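PDB 1YPX: putative vitamin-B12 independent methionine synthase family protein from Listeria monocytogenes, which probably transfers a methyl group from a folate carrier to homocysteine to make methionine, a reaction likely to depend on zinc. Local coordinates for residues Lys134-Pro140 with Tyr183-Asp188; Ile234-Arg240 with Ile266-Glu272; Leu325-Leu330 with Asp363-Glu367. All coordinates share one frame. Residues are numbered along the deposited sequence.

Contact 1 (Lys134-Pro140 with Tyr183-Asp188)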
loop_
_atom_site.group_PDB
_atom_site.type_symbol
_atom_site.label_atom_id
_atom_site.label_comp_id
_atom_site.label_asym_id
_atom_site.label_seq_id
_atom_site.Cartn_x
_atom_site.Cartn_y
_atom_site.Cartn_z
ATOM N N LYS A 134 -0.935 9.784 3.496
ATOM C CA LYS A 134 -0.529 8.618 2.726
ATOM C C LYS A 134 -1.751 8.043 1.999
ATOM O O LYS A 134 -2.810 7.858 2.599
ATOM C CB LYS A 134 0.088 7.571 3.659
ATOM C CG LYS A 134 0.580 6.303 2.969
ATOM C CD LYS A 134 1.304 5.383 3.951
ATOM C CE LYS A 134 1.744 4.084 3.292
ATOM N NZ LYS A 134 2.544 3.225 4.217
ATOM N N GLN A 135 -1.611 7.786 0.705
ATOM C CA GLN A 135 -2.704 7.231 -0.088
ATOM C C GLN A 135 -2.289 5.849 -0.606
ATOM O O GLN A 135 -1.169 5.681 -1.081
ATOM C CB GLN A 135 -3.033 8.176 -1.262
ATOM C CG GLN A 135 -4.000 7.625 -2.325
ATOM C CD GLN A 135 -5.388 7.354 -1.783
ATOM O OE1 GLN A 135 -6.152 8.270 -1.498
ATOM N NE2 GLN A 135 -5.722 6.087 -1.648
ATOM N N THR A 136 -3.174 4.864 -0.499
ATOM C CA THR A 136 -2.868 3.514 -0.966
ATOM C C THR A 136 -3.821 3.102 -2.088
ATOM O O THR A 136 -5.029 3.321 -1.998
ATOM C CB THR A 136 -3.028 2.445 0.185
ATOM O OG1 THR A 136 -4.421 2.292 0.520
ATOM C CG2 THR A 136 -2.278 2.873 1.444
ATOM N N ILE A 137 -3.278 2.517 -3.145
ATOM C CA ILE A 137 -4.103 2.026 -4.236
ATOM C C ILE A 137 -3.471 0.702 -4.609
ATOM O O ILE A 137 -2.330 0.436 -4.234
ATOM C CB ILE A 137 -4.095 2.963 -5.496
ATOM C CG1 ILE A 137 -2.696 3.001 -6.118
ATOM C CG2 ILE A 137 -4.523 4.381 -5.110
ATOM C CD1 ILE A 137 -2.612 3.888 -7.339
ATOM N N PRO A 138 -4.219 -0.170 -5.301
ATOM C CA PRO A 138 -3.615 -1.448 -5.682
ATOM C C PRO A 138 -2.588 -1.208 -6.758
ATOM O O PRO A 138 -2.624 -0.193 -7.462
ATOM C CB PRO A 138 -4.797 -2.263 -6.209
ATOM C CG PRO A 138 -5.773 -1.214 -6.653
ATOM C CD PRO A 138 -5.669 -0.194 -5.542
ATOM N N SER A 139 -1.674 -2.154 -6.865
ATOM C CA SER A 139 -0.614 -2.133 -7.850
ATOM C C SER A 139 -1.216 -2.371 -9.231
ATOM O O SER A 139 -2.183 -3.107 -9.373
ATOM C CB SER A 139 0.379 -3.246 -7.521
ATOM O OG SER A 139 1.401 -3.335 -8.491
ATOM N N PRO A 140 -0.656 -1.754 -10.272
ATOM C CA PRO A 140 -1.258 -2.009 -11.582
ATOM C C PRO A 140 -1.261 -3.501 -11.954
ATOM O O PRO A 140 -2.149 -3.961 -12.660
ATOM C CB PRO A 140 -0.405 -1.154 -12.525
ATOM C CG PRO A 140 0.923 -1.144 -11.868
ATOM C CD PRO A 140 0.578 -0.962 -10.400
ATOM N N TYR A 183 2.992 11.003 -0.972
ATOM C CA TYR A 183 3.267 9.682 -0.417
ATOM C C TYR A 183 2.161 8.711 -0.877
ATOM O O TYR A 183 1.067 8.662 -0.292
ATOM C CB TYR A 183 3.331 9.785 1.117
ATOM C CG TYR A 183 3.872 8.574 1.849
ATOM C CD1 TYR A 183 4.003 8.579 3.235
ATOM C CD2 TYR A 183 4.165 7.398 1.178
ATOM C CE1 TYR A 183 4.398 7.434 3.932
ATOM C CE2 TYR A 183 4.559 6.250 1.860
ATOM C CZ TYR A 183 4.668 6.269 3.238
ATOM O OH TYR A 183 5.002 5.122 3.924
ATOM N N LEU A 184 2.471 7.963 -1.940
ATOM C CA LEU A 184 1.566 6.980 -2.536
ATOM C C LEU A 184 2.114 5.557 -2.383
ATOM O O LEU A 184 3.297 5.305 -2.608
ATOM C CB LEU A 184 1.368 7.264 -4.035
ATOM C CG LEU A 184 0.161 6.550 -4.681
ATOM C CD1 LEU A 184 -1.122 7.204 -4.169
ATOM C CD2 LEU A 184 0.220 6.639 -6.209
ATOM N N GLN A 185 1.239 4.625 -2.030
ATOM C CA GLN A 185 1.633 3.246 -1.834
ATOM C C GLN A 185 0.850 2.249 -2.696
ATOM O O GLN A 185 -0.389 2.281 -2.760
ATOM C CB GLN A 185 1.491 2.885 -0.356
ATOM C CG GLN A 185 1.588 1.398 -0.084
ATOM C CD GLN A 185 2.053 1.105 1.320
ATOM O OE1 GLN A 185 3.117 1.564 1.733
ATOM N NE2 GLN A 185 1.261 0.338 2.062
ATOM N N LEU A 186 1.590 1.363 -3.355
ATOM C CA LEU A 186 1.012 0.334 -4.214
ATOM C C LEU A 186 0.901 -0.976 -3.437
ATOM O O LEU A 186 1.907 -1.542 -3.015
ATOM C CB LEU A 186 1.898 0.136 -5.448
ATOM C CG LEU A 186 1.638 0.965 -6.730
ATOM C CD1 LEU A 186 0.969 2.302 -6.415
ATOM C CD2 LEU A 186 2.954 1.189 -7.459
ATOM N N ASP A 187 -0.326 -1.443 -3.234
ATOM C CA ASP A 187 -0.540 -2.693 -2.526
ATOM C C ASP A 187 -0.546 -3.812 -3.551
ATOM O O ASP A 187 -1.438 -3.912 -4.384
ATOM C CB ASP A 187 -1.845 -2.637 -1.729
ATOM C CG ASP A 187 -1.683 -1.882 -0.416
ATOM O OD1 ASP A 187 -0.773 -1.022 -0.325
ATOM O OD2 ASP A 187 -2.462 -2.133 0.533
ATOM N N ASP A 188 0.486 -4.640 -3.509
ATOM C CA ASP A 188 0.576 -5.706 -4.467
ATOM C C ASP A 188 0.682 -7.055 -3.805
ATOM O O ASP A 188 1.729 -7.409 -3.273
ATOM C CB ASP A 188 1.774 -5.477 -5.371
ATOM C CG ASP A 188 1.639 -6.204 -6.666
ATOM O OD1 ASP A 188 2.277 -5.804 -7.659
ATOM O OD2 ASP A 188 0.878 -7.184 -6.687
#
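The amine of Lys-134 is the centre of the polar network. Its fully extended side chain carries NZ across the neighbouring strand, where it donates to Tyr-183 OH at 3.1 Å and to Gln-185 OE1 at 3.0 Å. Each of these groups is also held from outside: NZ by the carbonyl of His-11, the phenol by Asp-10 and OE1 by the hydroxyl of Thr-235. Near the other end, Ser-139 OG gives a short bond of 2.7 Å to Asp-188 OD1. Between these sites runs a regular parallel ladder. Gln-135 N and Ile-137 N donate to Tyr-183 O (3.0 Å) and Gln-185 O (2.9 Å), while Gln-185 N and Asp-187 N return bonds to Gln-135 O (2.8 Å) and Ile-137 O (2.9 Å); Ser-139 N to Asp-187 O, at 3.0 Å, extends the series past the strand. The axes lie 4.6 Å apart at 32°, with the splay of adjacent strands in a TIM barrel, and helix 158-178 lies in the connection between them, making a beta-alpha-beta crossover. Thr-136, Gln-185 and Asp-187 occupy the face turned into the barrel. Gln-135, Ile-137, Leu-184 and Leu-186 take the other, where Phe-176 of helix 158-178 covers Gln-135 and Ile-137. On that outer face Ile-137 CG1 meets Leu-186 CD1 at 3.7 Å and Ile-137 CD1 meets Leu-184 CD2 at 4.1 Å. The aliphatic part of Lys-134 adds a CH-pi contact, CD lying 3.9 Å from the centroid of the Tyr-183 ring, over its face. Farther along, Pro-140 CD rests 4.3 Å from Leu-186 CG.

Contact 2 (Ile234-Arg240 with Ile266-Glu272)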
loop_
_atom_site.group_PDB
_atom_site.type_symbol
_atom_site.label_atom_id
_atom_site.label_comp_id
_atom_site.label_asym_id
_atom_site.label_seq_id
_atom_site.Cartn_x
_atom_site.Cartn_y
_atom_site.Cartn_z
ATOM N N ILE A 234 6.924 6.801 -3.580
ATOM C CA ILE A 234 6.050 5.714 -3.970
ATOM C C ILE A 234 6.544 4.413 -3.378
ATOM O O ILE A 234 7.495 3.812 -3.867
ATOM C CB ILE A 234 5.933 5.577 -5.491
ATOM C CG1 ILE A 234 5.172 6.801 -6.043
ATOM C CG2 ILE A 234 5.227 4.251 -5.835
ATOM C CD1 ILE A 234 4.716 6.701 -7.512
ATOM N N THR A 235 5.900 3.996 -2.301
ATOM C CA THR A 235 6.270 2.770 -1.626
ATOM C C THR A 235 5.407 1.631 -2.123
ATOM O O THR A 235 4.313 1.836 -2.668
ATOM C CB THR A 235 6.067 2.883 -0.100
ATOM O OG1 THR A 235 4.708 3.275 0.189
ATOM C CG2 THR A 235 7.051 3.879 0.487
HETATM N N MSE A 236 5.895 0.421 -1.903
HETATM C CA MSE A 236 5.173 -0.759 -2.331
HETATM C C MSE A 236 4.950 -1.746 -1.210
HETATM O O MSE A 236 5.893 -2.162 -0.556
HETATM C CB MSE A 236 5.947 -1.457 -3.444
HETATM C CG MSE A 236 5.230 -2.653 -4.034
HETATM SE SE MSE A 236 5.285 -2.627 -5.973
HETATM C CE MSE A 236 6.177 -4.331 -6.290
ATOM N N HIS A 237 3.701 -2.115 -0.979
ATOM C CA HIS A 237 3.417 -3.112 0.038
ATOM C C HIS A 237 3.256 -4.474 -0.652
ATOM O O HIS A 237 2.276 -4.692 -1.374
ATOM C CB HIS A 237 2.149 -2.754 0.821
ATOM C CG HIS A 237 1.725 -3.805 1.801
ATOM N ND1 HIS A 237 2.606 -4.432 2.663
ATOM C CD2 HIS A 237 0.509 -4.347 2.053
ATOM C CE1 HIS A 237 1.952 -5.313 3.397
ATOM N NE2 HIS A 237 0.678 -5.281 3.047
ATOM N N ILE A 238 4.245 -5.357 -0.452
ATOM C CA ILE A 238 4.245 -6.728 -1.002
ATOM C C ILE A 238 3.565 -7.576 0.059
ATOM O O ILE A 238 4.216 -8.046 0.990
ATOM C CB ILE A 238 5.673 -7.333 -1.167
ATOM C CG1 ILE A 238 6.590 -6.383 -1.944
ATOM C CG2 ILE A 238 5.585 -8.669 -1.907
ATOM C CD1 ILE A 238 6.154 -6.147 -3.369
ATOM N N CYS A 239 2.262 -7.778 -0.074
ATOM C CA CYS A 239 1.518 -8.545 0.917
ATOM C C CYS A 239 1.711 -10.052 0.793
ATOM O O CYS A 239 1.919 -10.569 -0.305
ATOM C CB CYS A 239 0.033 -8.210 0.800
ATOM S SG CYS A 239 -0.895 -8.444 2.313
ATOM N N ARG A 240 1.638 -10.751 1.924
ATOM C CA ARG A 240 1.784 -12.210 1.936
ATOM C C ARG A 240 0.417 -12.884 1.842
ATOM O O ARG A 240 -0.570 -12.393 2.391
ATOM C CB ARG A 240 2.501 -12.681 3.214
ATOM C CG ARG A 240 4.029 -12.498 3.231
ATOM C CD ARG A 240 4.738 -13.428 2.249
ATOM N NE ARG A 240 6.198 -13.416 2.399
ATOM C CZ ARG A 240 6.847 -13.762 3.511
ATOM N NH1 ARG A 240 6.170 -14.145 4.585
ATOM N NH2 ARG A 240 8.176 -13.740 3.550
ATOM N N ILE A 266 11.240 1.586 -7.163
ATOM C CA ILE A 266 10.414 2.093 -6.087
ATOM C C ILE A 266 11.238 2.640 -4.914
ATOM O O ILE A 266 12.367 2.217 -4.681
ATOM C CB ILE A 266 9.421 0.976 -5.669
ATOM C CG1 ILE A 266 8.000 1.466 -5.911
ATOM C CG2 ILE A 266 9.622 0.548 -4.240
ATOM C CD1 ILE A 266 6.976 0.366 -5.894
ATOM N N ASP A 267 10.678 3.599 -4.189
ATOM C CA ASP A 267 11.401 4.211 -3.085
ATOM C C ASP A 267 11.543 3.359 -1.838
ATOM O O ASP A 267 12.630 3.262 -1.281
ATOM C CB ASP A 267 10.752 5.540 -2.732
ATOM C CG ASP A 267 10.772 6.503 -3.886
ATOM O OD1 ASP A 267 11.892 6.885 -4.295
ATOM O OD2 ASP A 267 9.681 6.865 -4.390
ATOM N N GLY A 268 10.450 2.755 -1.392
ATOM C CA GLY A 268 10.507 1.926 -0.214
ATOM C C GLY A 268 9.610 0.736 -0.416
ATOM O O GLY A 268 8.748 0.756 -1.295
ATOM N N PHE A 269 9.802 -0.292 0.406
ATOM C CA PHE A 269 9.017 -1.535 0.341
ATOM C C PHE A 269 8.507 -1.964 1.725
ATOM O O PHE A 269 9.285 -2.062 2.669
ATOM C CB PHE A 269 9.885 -2.677 -0.208
ATOM C CG PHE A 269 9.916 -2.774 -1.707
ATOM C CD1 PHE A 269 8.813 -3.255 -2.411
ATOM C CD2 PHE A 269 11.070 -2.448 -2.412
ATOM C CE1 PHE A 269 8.863 -3.420 -3.805
ATOM C CE2 PHE A 269 11.135 -2.607 -3.805
ATOM C CZ PHE A 269 10.027 -3.097 -4.503
ATOM N N PHE A 270 7.212 -2.223 1.845
ATOM C CA PHE A 270 6.655 -2.693 3.110
ATOM C C PHE A 270 6.548 -4.216 3.043
ATOM O O PHE A 270 5.598 -4.775 2.468
ATOM C CB PHE A 270 5.284 -2.080 3.384
ATOM C CG PHE A 270 5.350 -0.656 3.872
ATOM C CD1 PHE A 270 5.696 0.380 2.998
ATOM C CD2 PHE A 270 5.050 -0.348 5.204
ATOM C CE1 PHE A 270 5.735 1.704 3.443
ATOM C CE2 PHE A 270 5.082 0.967 5.666
ATOM C CZ PHE A 270 5.422 2.000 4.785
ATOM N N LEU A 271 7.560 -4.863 3.627
ATOM C CA LEU A 271 7.717 -6.318 3.682
ATOM C C LEU A 271 7.288 -6.863 5.030
ATOM O O LEU A 271 7.770 -6.392 6.056
ATOM C CB LEU A 271 9.187 -6.674 3.483
ATOM C CG LEU A 271 9.828 -6.132 2.217
ATOM C CD1 LEU A 271 11.359 -6.194 2.309
ATOM C CD2 LEU A 271 9.315 -6.963 1.061
ATOM N N GLU A 272 6.415 -7.868 5.044
ATOM C CA GLU A 272 5.973 -8.432 6.326
ATOM C C GLU A 272 6.652 -9.754 6.719
ATOM O O GLU A 272 6.878 -10.623 5.881
ATOM C CB GLU A 272 4.447 -8.598 6.346
ATOM C CG GLU A 272 3.859 -9.553 5.330
ATOM C CD GLU A 272 2.431 -9.916 5.688
ATOM O OE1 GLU A 272 2.226 -10.461 6.791
ATOM O OE2 GLU A 272 1.512 -9.658 4.885
#
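Strands 234-238 and 268-272 are adjacent parallel staves of the TIM barrel, crossing at 19°. At Ile-234 the pairing starts with a two-way clasp: its N donates to Asp-267 OD2 (2.9 Å) and its O accepts from Asp-267 N (3.2 Å); Lys-228 also salt-bridges this carboxylate. Thr-235 turns to the interior, its CB 3.7 Å from CE1 at the edge of the Phe-270 ring. Selenomethionine Met-236 bonds through N to Gly-268 O (2.9 Å) and through O to Phe-270 N (2.7 Å), while its CB packs outward against Ile-266 CD1 (3.2 Å) and Phe-269 CE1 (3.5 Å). At His-237 the imidazole joins in, ND1 donating to Phe-270 O at 3.0 Å, which orients the ring. Ile-238 N also donates to Phe-270 O at 3.3 Å, and Ile-238 CG1 meets Phe-269 CD1 at 3.9 Å. Cys-239 points away from the second strand. With His-237 and Cys-334 it directs donor atoms at one vacant point, consistent with an empty zinc site as in cobalamin-independent methionine synthases. Glu-272 stretches to this end, OE2 lying 3.7 Å from Cys-239 SG and accepting a 3.2 Å hydrogen bond from Arg-240 N, while the Arg-240 guanidinium lays one face over Glu-272 O.

Contact 3 (Leu325-Leu330 with Asp363-Glu367)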
loop_
_atom_site.group_PDB
_atom_site.type_symbol
_atom_site.label_atom_id
_atom_site.label_comp_id
_atom_site.label_asym_id
_atom_site.label_seq_id
_atom_site.Cartn_x
_atom_site.Cartn_y
_atom_site.Cartn_z
ATOM N N LEU A 325 21.393 0.162 8.627
ATOM C CA LEU A 325 20.270 0.548 9.478
ATOM C C LEU A 325 19.747 1.916 9.046
ATOM O O LEU A 325 18.577 2.255 9.267
ATOM C CB LEU A 325 20.724 0.599 10.948
ATOM C CG LEU A 325 19.704 0.864 12.067
ATOM C CD1 LEU A 325 18.851 -0.382 12.327
ATOM C CD2 LEU A 325 20.447 1.248 13.330
ATOM N N SER A 326 20.633 2.692 8.427
ATOM C CA SER A 326 20.308 4.033 7.943
ATOM C C SER A 326 19.126 4.018 6.969
ATOM O O SER A 326 18.397 5.005 6.840
ATOM C CB SER A 326 21.529 4.654 7.245
ATOM O OG SER A 326 21.971 3.837 6.167
ATOM N N GLN A 327 18.936 2.893 6.290
ATOM C CA GLN A 327 17.857 2.787 5.330
ATOM C C GLN A 327 16.848 1.696 5.633
ATOM O O GLN A 327 16.347 1.048 4.726
ATOM C CB GLN A 327 18.426 2.605 3.919
ATOM C CG GLN A 327 19.611 1.652 3.839
ATOM C CD GLN A 327 20.152 1.515 2.432
ATOM O OE1 GLN A 327 19.443 1.077 1.526
ATOM N NE2 GLN A 327 21.409 1.893 2.240
ATOM N N LEU A 328 16.542 1.491 6.906
ATOM C CA LEU A 328 15.555 0.486 7.268
ATOM C C LEU A 328 14.459 1.160 8.088
ATOM O O LEU A 328 14.698 2.151 8.792
ATOM C CB LEU A 328 16.211 -0.667 8.053
ATOM C CG LEU A 328 17.225 -1.567 7.317
ATOM C CD1 LEU A 328 17.757 -2.654 8.249
ATOM C CD2 LEU A 328 16.560 -2.209 6.108
ATOM N N ARG A 329 13.245 0.636 7.962
ATOM C CA ARG A 329 12.092 1.175 8.680
ATOM C C ARG A 329 11.329 0.049 9.355
ATOM O O ARG A 329 11.502 -1.108 9.010
ATOM C CB ARG A 329 11.159 1.934 7.727
ATOM C CG ARG A 329 11.556 3.393 7.445
ATOM C CD ARG A 329 12.918 3.504 6.829
ATOM N NE ARG A 329 13.305 4.888 6.554
ATOM C CZ ARG A 329 14.564 5.323 6.574
ATOM N NH1 ARG A 329 15.558 4.501 6.864
ATOM N NH2 ARG A 329 14.837 6.578 6.284
ATOM N N LEU A 330 10.492 0.413 10.315
ATOM C CA LEU A 330 9.706 -0.526 11.081
ATOM C C LEU A 330 8.218 -0.243 10.887
ATOM O O LEU A 330 7.826 0.860 10.498
ATOM C CB LEU A 330 10.073 -0.371 12.548
ATOM C CG LEU A 330 9.361 -1.271 13.553
ATOM C CD1 LEU A 330 9.706 -2.708 13.262
ATOM C CD2 LEU A 330 9.776 -0.881 14.972
ATOM N N ASP A 363 13.692 4.704 19.969
ATOM C CA ASP A 363 14.916 4.299 20.646
ATOM C C ASP A 363 15.863 3.492 19.747
ATOM O O ASP A 363 16.998 3.211 20.136
ATOM C CB ASP A 363 14.609 3.542 21.951
ATOM C CG ASP A 363 13.781 2.296 21.735
ATOM O OD1 ASP A 363 14.046 1.582 20.744
ATOM O OD2 ASP A 363 12.885 2.026 22.571
ATOM N N ILE A 364 15.413 3.128 18.546
ATOM C CA ILE A 364 16.282 2.393 17.624
ATOM C C ILE A 364 16.886 3.355 16.628
ATOM O O ILE A 364 18.092 3.352 16.400
ATOM C CB ILE A 364 15.540 1.303 16.824
ATOM C CG1 ILE A 364 15.191 0.135 17.739
ATOM C CG2 ILE A 364 16.423 0.800 15.673
ATOM C CD1 ILE A 364 14.491 -0.977 17.028
ATOM N N TRP A 365 16.040 4.179 16.025
ATOM C CA TRP A 365 16.513 5.145 15.050
ATOM C C TRP A 365 16.705 6.520 15.684
ATOM O O TRP A 365 16.049 6.866 16.669
ATOM C CB TRP A 365 15.543 5.179 13.864
ATOM C CG TRP A 365 15.709 3.943 12.975
ATOM C CD1 TRP A 365 16.751 3.679 12.122
ATOM C CD2 TRP A 365 14.850 2.786 12.918
ATOM N NE1 TRP A 365 16.595 2.438 11.547
ATOM C CE2 TRP A 365 15.442 1.870 12.014
ATOM C CE3 TRP A 365 13.644 2.441 13.544
ATOM C CZ2 TRP A 365 14.871 0.628 11.719
ATOM C CZ3 TRP A 365 13.073 1.203 13.252
ATOM C CH2 TRP A 365 13.692 0.309 12.340
ATOM N N GLY A 366 17.626 7.295 15.128
ATOM C CA GLY A 366 17.895 8.613 15.676
ATOM C C GLY A 366 19.243 8.667 16.384
ATOM O O GLY A 366 19.321 8.641 17.616
ATOM N N GLU A 367 20.307 8.730 15.589
ATOM C CA GLU A 367 21.661 8.796 16.107
ATOM C C GLU A 367 22.267 10.141 15.717
ATOM O O GLU A 367 21.600 10.869 14.942
ATOM C CB GLU A 367 22.495 7.639 15.538
ATOM C CG GLU A 367 21.915 6.255 15.846
ATOM C CD GLU A 367 21.666 6.048 17.336
ATOM O OE1 GLU A 367 22.638 6.134 18.126
ATOM O OE2 GLU A 367 20.496 5.805 17.716
#
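Trp-365, just past the last helix of this TIM-barrel chain, packs on the start of its last strand. Helix 347-364 ends at Ile-364, and Trp-365, the first residue to leave helical geometry, swings its indole onto strand 328-332. With chi1 near -75° and chi2 near -73°, the ring spans from the 3-10 turn at Leu-325 to Leu-330. Its NE1 donates to Leu-325 O at 3.0 Å, an oxygen that also accepts from the backbone N of Leu-328 (3.2 Å) and so closes the turn while receiving the indole. The six-membered ring continues along the strand: Trp-365 CZ2 lies 3.3 Å from Leu-328 O and 4.1 Å from Leu-328 CB, Trp-365 CH2 is 3.8 Å from Arg-329 C, and Trp-365 CZ3 meets Leu-330 CB at 3.5 Å. Tyr-8, from the N-terminal part of the chain, stacks on the same indole. Leu-325, in its t,p rotamer, brings CG to 4.1 Å from Trp-365 CD1 and CD1 to 4.3 Å from Ile-364 CG2; Ile-316 of helix 310-322 packs on both Leu-325 and Ile-364. Leu-330 directs its CB toward the helix end, whereas Arg-329 points away. The Arg-329 side chain has chi1 m and chi2 p, and the resulting bend folds it back along its own segment, with NE hydrogen-bonded to the carbonyl of Pro-6. The curl is tied down at its tip, where Arg-329 NH1 donates to Ser-326 O at 2.9 Å and to Leu-328 O at 3.2 Å.

From the N terminus, the three contacts follow in series, and none nests within or crosses another. Contact 1 closes a largely helical loop of 42 residues between segments 134-140 and 183-188. Contact 2 opens later, closing a loop of 25 residues between 234-240 and 266-272, on the next two strands. The two touch directly because strands 183-188 and 233-238 are neighbours: Leu-186 O lies 2.8 Å from His-237 N, a probable hydrogen bond, making four consecutive staves. Contact 3, its centre about 17 Å from that of contact 2, closes a loop of 32 residues, half of them helical, and fastens the end of helix 347-364 to strand 328-332, the sheet's last strand in chain order, with strand 293-299 intervening.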